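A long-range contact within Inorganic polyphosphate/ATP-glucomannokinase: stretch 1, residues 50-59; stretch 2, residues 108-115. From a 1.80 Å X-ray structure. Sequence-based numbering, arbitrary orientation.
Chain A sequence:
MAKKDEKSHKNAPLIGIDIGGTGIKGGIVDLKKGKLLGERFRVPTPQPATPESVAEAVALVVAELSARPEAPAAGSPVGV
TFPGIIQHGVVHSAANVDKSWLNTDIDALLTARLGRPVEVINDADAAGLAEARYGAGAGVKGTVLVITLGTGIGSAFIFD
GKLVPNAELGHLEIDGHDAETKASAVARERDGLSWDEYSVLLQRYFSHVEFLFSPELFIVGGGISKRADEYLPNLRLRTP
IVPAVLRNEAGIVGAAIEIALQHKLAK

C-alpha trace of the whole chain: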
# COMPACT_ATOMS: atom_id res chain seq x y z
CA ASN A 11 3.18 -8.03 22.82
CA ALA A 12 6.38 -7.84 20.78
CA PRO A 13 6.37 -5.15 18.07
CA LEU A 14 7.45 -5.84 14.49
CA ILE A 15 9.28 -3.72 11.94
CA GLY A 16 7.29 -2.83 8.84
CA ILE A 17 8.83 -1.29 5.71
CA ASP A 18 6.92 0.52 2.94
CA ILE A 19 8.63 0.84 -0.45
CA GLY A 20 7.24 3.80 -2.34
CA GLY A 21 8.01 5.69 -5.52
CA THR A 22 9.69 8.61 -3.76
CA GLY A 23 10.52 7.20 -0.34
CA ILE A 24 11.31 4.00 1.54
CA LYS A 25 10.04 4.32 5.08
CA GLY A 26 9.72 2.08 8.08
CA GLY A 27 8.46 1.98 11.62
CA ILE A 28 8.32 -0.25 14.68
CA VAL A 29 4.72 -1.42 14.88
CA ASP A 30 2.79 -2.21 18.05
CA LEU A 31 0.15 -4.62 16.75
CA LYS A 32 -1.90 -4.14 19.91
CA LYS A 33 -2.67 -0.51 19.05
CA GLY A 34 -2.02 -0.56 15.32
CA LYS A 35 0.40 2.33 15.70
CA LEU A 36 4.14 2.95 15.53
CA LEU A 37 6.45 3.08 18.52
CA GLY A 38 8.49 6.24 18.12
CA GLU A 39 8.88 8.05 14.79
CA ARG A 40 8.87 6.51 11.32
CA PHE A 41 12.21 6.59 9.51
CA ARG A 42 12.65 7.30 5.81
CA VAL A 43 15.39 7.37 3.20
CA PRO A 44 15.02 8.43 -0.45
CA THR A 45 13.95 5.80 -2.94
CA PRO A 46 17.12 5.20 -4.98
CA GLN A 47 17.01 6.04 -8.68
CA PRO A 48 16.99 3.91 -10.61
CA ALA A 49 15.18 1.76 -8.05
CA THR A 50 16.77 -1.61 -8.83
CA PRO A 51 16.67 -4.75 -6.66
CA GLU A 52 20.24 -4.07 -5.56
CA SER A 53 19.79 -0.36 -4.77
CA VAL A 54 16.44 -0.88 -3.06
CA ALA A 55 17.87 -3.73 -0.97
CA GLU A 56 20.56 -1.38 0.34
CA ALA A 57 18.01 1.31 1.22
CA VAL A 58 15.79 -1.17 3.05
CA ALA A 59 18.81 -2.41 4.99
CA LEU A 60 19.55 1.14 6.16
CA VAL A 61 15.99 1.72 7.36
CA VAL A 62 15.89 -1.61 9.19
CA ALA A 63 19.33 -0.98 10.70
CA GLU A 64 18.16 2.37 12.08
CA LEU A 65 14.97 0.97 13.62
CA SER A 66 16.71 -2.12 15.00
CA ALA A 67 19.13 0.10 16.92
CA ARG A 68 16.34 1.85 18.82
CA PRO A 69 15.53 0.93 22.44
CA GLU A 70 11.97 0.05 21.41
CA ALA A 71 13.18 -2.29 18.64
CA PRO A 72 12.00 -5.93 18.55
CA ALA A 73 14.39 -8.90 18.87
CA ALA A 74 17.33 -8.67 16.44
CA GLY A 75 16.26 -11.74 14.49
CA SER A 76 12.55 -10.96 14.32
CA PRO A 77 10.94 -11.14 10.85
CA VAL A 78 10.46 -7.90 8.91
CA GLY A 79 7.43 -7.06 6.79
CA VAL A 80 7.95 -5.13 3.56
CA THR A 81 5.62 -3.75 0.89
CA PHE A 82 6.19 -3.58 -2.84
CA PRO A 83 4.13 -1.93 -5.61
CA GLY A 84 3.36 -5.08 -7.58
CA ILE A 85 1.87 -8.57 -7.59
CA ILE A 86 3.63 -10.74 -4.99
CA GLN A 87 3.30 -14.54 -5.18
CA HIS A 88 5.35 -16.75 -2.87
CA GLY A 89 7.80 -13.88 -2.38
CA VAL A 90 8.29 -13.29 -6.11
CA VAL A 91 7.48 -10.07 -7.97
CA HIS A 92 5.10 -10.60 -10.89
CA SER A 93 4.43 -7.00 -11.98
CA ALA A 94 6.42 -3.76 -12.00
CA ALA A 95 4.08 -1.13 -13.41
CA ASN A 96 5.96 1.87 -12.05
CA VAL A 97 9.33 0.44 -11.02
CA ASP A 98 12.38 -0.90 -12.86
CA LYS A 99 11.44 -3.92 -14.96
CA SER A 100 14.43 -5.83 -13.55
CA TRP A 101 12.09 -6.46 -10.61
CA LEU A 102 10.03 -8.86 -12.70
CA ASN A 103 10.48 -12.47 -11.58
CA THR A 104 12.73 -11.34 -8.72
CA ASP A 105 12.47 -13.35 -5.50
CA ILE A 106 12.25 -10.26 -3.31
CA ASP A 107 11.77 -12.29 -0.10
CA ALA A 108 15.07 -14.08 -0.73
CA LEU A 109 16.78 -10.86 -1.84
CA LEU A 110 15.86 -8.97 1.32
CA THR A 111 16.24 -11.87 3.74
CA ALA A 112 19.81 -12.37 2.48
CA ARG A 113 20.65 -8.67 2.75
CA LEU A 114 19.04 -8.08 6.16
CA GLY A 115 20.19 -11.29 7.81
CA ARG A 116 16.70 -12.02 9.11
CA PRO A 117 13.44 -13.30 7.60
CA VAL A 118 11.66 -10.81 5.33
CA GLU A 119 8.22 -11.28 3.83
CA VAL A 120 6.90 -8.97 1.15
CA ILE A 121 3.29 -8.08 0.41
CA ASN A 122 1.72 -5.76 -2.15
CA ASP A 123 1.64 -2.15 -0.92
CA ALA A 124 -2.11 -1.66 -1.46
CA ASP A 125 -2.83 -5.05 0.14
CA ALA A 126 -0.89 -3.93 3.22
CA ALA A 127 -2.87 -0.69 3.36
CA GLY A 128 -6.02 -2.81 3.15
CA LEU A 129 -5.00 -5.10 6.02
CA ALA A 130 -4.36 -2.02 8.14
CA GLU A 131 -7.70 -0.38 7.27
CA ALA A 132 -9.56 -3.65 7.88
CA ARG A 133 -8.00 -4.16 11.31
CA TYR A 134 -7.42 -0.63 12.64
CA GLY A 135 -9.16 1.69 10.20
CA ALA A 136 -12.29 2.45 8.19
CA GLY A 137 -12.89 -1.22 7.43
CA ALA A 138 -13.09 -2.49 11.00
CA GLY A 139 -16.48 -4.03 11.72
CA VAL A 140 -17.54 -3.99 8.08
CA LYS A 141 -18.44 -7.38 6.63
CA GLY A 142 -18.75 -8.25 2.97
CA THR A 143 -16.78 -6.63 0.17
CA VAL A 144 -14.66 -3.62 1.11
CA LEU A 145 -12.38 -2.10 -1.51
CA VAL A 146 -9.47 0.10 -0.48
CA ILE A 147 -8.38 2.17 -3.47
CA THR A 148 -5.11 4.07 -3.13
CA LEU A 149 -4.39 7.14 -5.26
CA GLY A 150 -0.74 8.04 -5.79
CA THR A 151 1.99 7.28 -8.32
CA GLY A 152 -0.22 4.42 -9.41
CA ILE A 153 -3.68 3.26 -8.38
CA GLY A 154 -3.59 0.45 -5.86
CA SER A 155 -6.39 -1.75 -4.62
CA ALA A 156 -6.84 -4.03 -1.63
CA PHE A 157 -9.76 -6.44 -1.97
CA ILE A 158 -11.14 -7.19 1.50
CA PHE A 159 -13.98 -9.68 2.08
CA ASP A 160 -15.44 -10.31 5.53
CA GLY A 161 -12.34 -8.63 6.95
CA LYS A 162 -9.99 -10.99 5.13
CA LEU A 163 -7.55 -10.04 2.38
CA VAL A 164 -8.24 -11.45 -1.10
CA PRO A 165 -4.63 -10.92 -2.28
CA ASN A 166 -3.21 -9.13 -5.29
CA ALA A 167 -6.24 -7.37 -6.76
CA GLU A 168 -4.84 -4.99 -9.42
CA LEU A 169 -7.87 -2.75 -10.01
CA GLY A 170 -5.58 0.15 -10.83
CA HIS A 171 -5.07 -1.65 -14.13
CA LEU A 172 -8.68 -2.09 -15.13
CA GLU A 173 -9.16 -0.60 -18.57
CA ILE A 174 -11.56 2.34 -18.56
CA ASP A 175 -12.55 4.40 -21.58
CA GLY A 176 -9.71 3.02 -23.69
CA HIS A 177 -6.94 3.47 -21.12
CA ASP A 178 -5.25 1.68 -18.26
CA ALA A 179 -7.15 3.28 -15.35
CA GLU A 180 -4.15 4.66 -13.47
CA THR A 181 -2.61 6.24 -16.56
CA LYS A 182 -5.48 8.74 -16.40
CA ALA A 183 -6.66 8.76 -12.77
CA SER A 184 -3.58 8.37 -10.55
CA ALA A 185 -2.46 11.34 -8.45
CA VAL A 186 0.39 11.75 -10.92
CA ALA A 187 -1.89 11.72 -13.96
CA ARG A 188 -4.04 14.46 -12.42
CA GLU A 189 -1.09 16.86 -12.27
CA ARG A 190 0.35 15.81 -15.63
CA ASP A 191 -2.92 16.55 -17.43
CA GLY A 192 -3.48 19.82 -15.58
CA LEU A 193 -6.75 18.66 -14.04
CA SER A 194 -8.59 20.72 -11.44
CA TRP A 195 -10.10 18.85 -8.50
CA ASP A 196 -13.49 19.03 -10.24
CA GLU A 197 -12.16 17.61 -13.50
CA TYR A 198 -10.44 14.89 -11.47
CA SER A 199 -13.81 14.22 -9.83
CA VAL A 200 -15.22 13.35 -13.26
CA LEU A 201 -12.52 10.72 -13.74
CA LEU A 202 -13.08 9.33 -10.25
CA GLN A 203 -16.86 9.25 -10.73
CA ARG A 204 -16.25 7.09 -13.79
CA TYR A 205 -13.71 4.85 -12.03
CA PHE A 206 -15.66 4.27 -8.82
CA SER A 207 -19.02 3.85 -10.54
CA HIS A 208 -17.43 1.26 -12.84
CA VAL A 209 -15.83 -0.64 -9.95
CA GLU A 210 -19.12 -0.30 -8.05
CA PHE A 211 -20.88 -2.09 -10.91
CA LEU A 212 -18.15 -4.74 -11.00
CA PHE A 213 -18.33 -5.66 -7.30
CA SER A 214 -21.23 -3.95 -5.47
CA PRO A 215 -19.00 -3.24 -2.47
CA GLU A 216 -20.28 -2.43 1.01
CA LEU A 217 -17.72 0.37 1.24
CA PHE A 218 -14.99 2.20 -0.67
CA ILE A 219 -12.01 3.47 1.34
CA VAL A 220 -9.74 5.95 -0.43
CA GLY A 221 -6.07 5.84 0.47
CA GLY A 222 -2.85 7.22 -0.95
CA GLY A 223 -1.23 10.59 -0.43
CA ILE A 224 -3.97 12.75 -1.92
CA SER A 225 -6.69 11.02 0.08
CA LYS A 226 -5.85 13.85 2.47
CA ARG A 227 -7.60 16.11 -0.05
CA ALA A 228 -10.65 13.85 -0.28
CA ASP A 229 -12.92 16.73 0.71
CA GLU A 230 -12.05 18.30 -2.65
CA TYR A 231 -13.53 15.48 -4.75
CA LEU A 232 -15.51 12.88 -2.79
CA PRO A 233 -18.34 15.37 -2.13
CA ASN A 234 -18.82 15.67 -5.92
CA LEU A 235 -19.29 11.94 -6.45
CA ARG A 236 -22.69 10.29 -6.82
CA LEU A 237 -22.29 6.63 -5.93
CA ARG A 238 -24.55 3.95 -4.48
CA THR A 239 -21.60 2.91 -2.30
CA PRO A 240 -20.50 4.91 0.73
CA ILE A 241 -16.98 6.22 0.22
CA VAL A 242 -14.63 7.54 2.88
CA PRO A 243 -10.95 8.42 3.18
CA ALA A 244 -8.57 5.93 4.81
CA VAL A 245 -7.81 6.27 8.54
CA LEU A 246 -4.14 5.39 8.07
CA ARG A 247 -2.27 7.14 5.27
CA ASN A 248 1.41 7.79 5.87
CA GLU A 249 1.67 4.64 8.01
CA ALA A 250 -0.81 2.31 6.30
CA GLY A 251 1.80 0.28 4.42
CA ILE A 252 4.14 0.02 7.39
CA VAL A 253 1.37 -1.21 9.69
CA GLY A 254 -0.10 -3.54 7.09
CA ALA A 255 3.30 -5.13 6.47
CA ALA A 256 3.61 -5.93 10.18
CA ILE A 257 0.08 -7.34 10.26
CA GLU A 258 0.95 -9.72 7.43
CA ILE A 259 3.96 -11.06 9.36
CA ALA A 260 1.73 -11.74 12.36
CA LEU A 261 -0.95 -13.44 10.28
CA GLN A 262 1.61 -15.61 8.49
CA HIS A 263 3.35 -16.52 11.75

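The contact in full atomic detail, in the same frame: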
# COMPACT_ATOMS: atom_id res chain seq x y z
N THR A 50 16.51 -0.22 -8.45
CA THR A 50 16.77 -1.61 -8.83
C THR A 50 16.79 -2.50 -7.60
O THR A 50 16.94 -2.01 -6.48
CB THR A 50 18.12 -1.76 -9.54
OG1 THR A 50 19.17 -1.41 -8.63
CG2 THR A 50 18.18 -0.85 -10.76
N PRO A 51 16.65 -3.82 -7.79
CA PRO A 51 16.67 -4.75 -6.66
C PRO A 51 17.85 -4.49 -5.74
O PRO A 51 17.71 -4.44 -4.52
CB PRO A 51 16.75 -6.11 -7.35
CG PRO A 51 15.93 -5.89 -8.58
CD PRO A 51 16.41 -4.54 -9.06
N GLU A 52 19.03 -4.31 -6.33
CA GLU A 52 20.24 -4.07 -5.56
C GLU A 52 20.21 -2.76 -4.78
O GLU A 52 20.52 -2.74 -3.59
CB GLU A 52 21.46 -4.10 -6.49
CG GLU A 52 22.76 -3.72 -5.81
CD GLU A 52 23.97 -4.05 -6.67
OE1 GLU A 52 24.23 -5.25 -6.90
OE2 GLU A 52 24.66 -3.10 -7.11
N SER A 53 19.83 -1.66 -5.43
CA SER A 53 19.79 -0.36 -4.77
C SER A 53 18.71 -0.30 -3.70
O SER A 53 18.91 0.24 -2.61
CB SER A 53 19.57 0.77 -5.79
OG SER A 53 18.27 0.71 -6.35
N VAL A 54 17.55 -0.86 -4.01
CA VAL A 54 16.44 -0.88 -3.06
C VAL A 54 16.80 -1.73 -1.84
O VAL A 54 16.47 -1.38 -0.71
CB VAL A 54 15.16 -1.45 -3.72
CG1 VAL A 54 14.08 -1.67 -2.67
CG2 VAL A 54 14.66 -0.47 -4.78
N ALA A 55 17.47 -2.85 -2.07
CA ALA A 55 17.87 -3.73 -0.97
C ALA A 55 18.75 -2.96 0.01
O ALA A 55 18.61 -3.10 1.23
CB ALA A 55 18.61 -4.95 -1.50
N GLU A 56 19.68 -2.17 -0.52
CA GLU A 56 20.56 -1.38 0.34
C GLU A 56 19.78 -0.36 1.16
O GLU A 56 20.05 -0.19 2.35
CB GLU A 56 21.62 -0.67 -0.51
CG GLU A 56 22.67 -1.59 -1.10
CD GLU A 56 23.37 -2.43 -0.05
OE1 GLU A 56 23.81 -1.86 0.97
OE2 GLU A 56 23.49 -3.67 -0.25
N ALA A 57 18.82 0.31 0.53
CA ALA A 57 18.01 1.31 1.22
C ALA A 57 17.17 0.68 2.33
O ALA A 57 17.06 1.23 3.43
CB ALA A 57 17.10 2.03 0.22
N VAL A 58 16.59 -0.48 2.04
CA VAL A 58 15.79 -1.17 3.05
C VAL A 58 16.67 -1.55 4.23
O VAL A 58 16.28 -1.39 5.38
CB VAL A 58 15.12 -2.42 2.45
CG1 VAL A 58 14.47 -3.25 3.56
CG2 VAL A 58 14.08 -2.00 1.42
N ALA A 59 17.88 -2.03 3.94
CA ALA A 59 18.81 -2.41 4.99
C ALA A 59 19.10 -1.23 5.92
O ALA A 59 19.16 -1.40 7.13
CB ALA A 59 20.11 -2.92 4.39
N ALA A 108 13.71 -13.55 -0.83
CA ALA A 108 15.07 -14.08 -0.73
C ALA A 108 16.08 -12.94 -0.76
O ALA A 108 17.02 -12.91 0.03
CB ALA A 108 15.34 -15.05 -1.89
N LEU A 109 15.89 -12.02 -1.69
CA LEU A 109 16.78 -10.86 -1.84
C LEU A 109 16.94 -10.09 -0.53
O LEU A 109 18.06 -9.82 -0.09
CB LEU A 109 16.22 -9.91 -2.90
CG LEU A 109 16.96 -8.57 -3.07
CD1 LEU A 109 18.25 -8.81 -3.85
CD2 LEU A 109 16.08 -7.57 -3.80
N LEU A 110 15.82 -9.74 0.08
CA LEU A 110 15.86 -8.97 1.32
C LEU A 110 16.26 -9.77 2.54
O LEU A 110 16.94 -9.26 3.43
CB LEU A 110 14.51 -8.27 1.54
CG LEU A 110 14.12 -7.27 0.44
CD1 LEU A 110 12.77 -6.62 0.78
CD2 LEU A 110 15.20 -6.19 0.31
N THR A 111 15.87 -11.04 2.60
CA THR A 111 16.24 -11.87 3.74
C THR A 111 17.77 -12.02 3.77
O THR A 111 18.38 -11.95 4.83
CB THR A 111 15.59 -13.27 3.66
OG1 THR A 111 14.16 -13.14 3.73
CG2 THR A 111 16.06 -14.16 4.81
N ALA A 112 18.36 -12.21 2.59
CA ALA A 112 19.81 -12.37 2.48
C ALA A 112 20.54 -11.09 2.87
O ALA A 112 21.57 -11.13 3.55
CB ALA A 112 20.17 -12.76 1.05
N ARG A 113 20.01 -9.95 2.44
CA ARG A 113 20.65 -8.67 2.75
C ARG A 113 20.49 -8.24 4.20
O ARG A 113 21.42 -7.71 4.80
CB ARG A 113 20.10 -7.57 1.83
CG ARG A 113 20.75 -6.20 2.08
CD ARG A 113 22.25 -6.24 1.79
NE ARG A 113 22.93 -4.99 2.12
CZ ARG A 113 23.24 -4.60 3.36
NH1 ARG A 113 22.94 -5.36 4.40
NH2 ARG A 113 23.85 -3.44 3.55
N LEU A 114 19.31 -8.47 4.77
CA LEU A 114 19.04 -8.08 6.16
C LEU A 114 19.52 -9.06 7.22
O LEU A 114 19.67 -8.68 8.39
CB LEU A 114 17.55 -7.82 6.36
CG LEU A 114 16.93 -6.61 5.65
CD1 LEU A 114 15.44 -6.55 5.94
CD2 LEU A 114 17.61 -5.35 6.11
N GLY A 115 19.74 -10.31 6.84
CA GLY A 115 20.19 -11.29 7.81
C GLY A 115 19.10 -11.73 8.76
O GLY A 115 19.37 -12.14 9.89

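Two helices, 51-59 and 108-114, pack with their N-to-C directions 48° apart and their axes 9.6 Å from each other at closest approach. The backbones come near enough that A55 CA lies 6.1 Å from L110 CA and A59 CA lies 5.8 Å from L114 CA. Each pairing advances by four residues, about one helical turn, so the same face of each helix is used repeatedly. The contact buries 440 Å², summed over both sides.

Stretch 1 opens with T50 at the N-cap position. Its OG1 accepts from S53 N at 3.3 Å with an N-H...acceptor angle of 167°, satisfying an amide that has no preceding helical carbonyl to bond. In return, T50 N donates to S53 OG at 2.9 Å. Neither residue touches stretch 2; their role is local to the helix start.

Contact begins at P51, whose CB is 3.9 Å from L109 CD2, an apolar pairing. The same methyl lies 3.6 Å from P51 O; a methyl carbon is no hydrogen-bond donor, so this approach is van der Waals in character. The oxygen separately accepts the helical bond from A55 N at 2.9 Å.

A55 points its CB toward the other helix and meets three residues. L110 CD2 sits 3.8 Å from A55 CA and 4.1 Å from A55 CB, L109 CG is 4.3 Å from A55 CB, and R113 CG is 3.9 Å from A55 O. With only a methyl for a side chain, A55 lets the leucine reach its backbone.

E56 supplies the charged component. Its CA-to-CB bond points away, but chi1 and chi2, both m, bring the carboxylate back to R113. The salt bridge is bidentate: R113 NE donates to E56 OE2 at 2.8 Å (165°) and R113 NH2 donates to E56 OE1 at 3.0 Å (158°). Two nearly straight bonds, with OE2 near the guanidinium plane, match the paired N-H groups to the two carboxylate oxygens. Both residues are exposed, placing this link at the solvent-facing margin.

V58 returns to apolar packing, with CB 4.3 Å from L110 CD2 and CG1 4.2 Å from L114 CD1. L110 CD2 therefore contacts both A55 and V58, one turn of helix giving it two neighbours.

A59 completes the walk. L114 CD2 comes within 3.4 Å of A59 CA and 3.9 Å of A59 CB, again reaching the backbone beside a small side chain. A59 CB also lies over one face of the R113 guanidinium, 3.7 Å from R113 CZ, so R113 combines an edge-on ionic contact with a methyl against its flat surface.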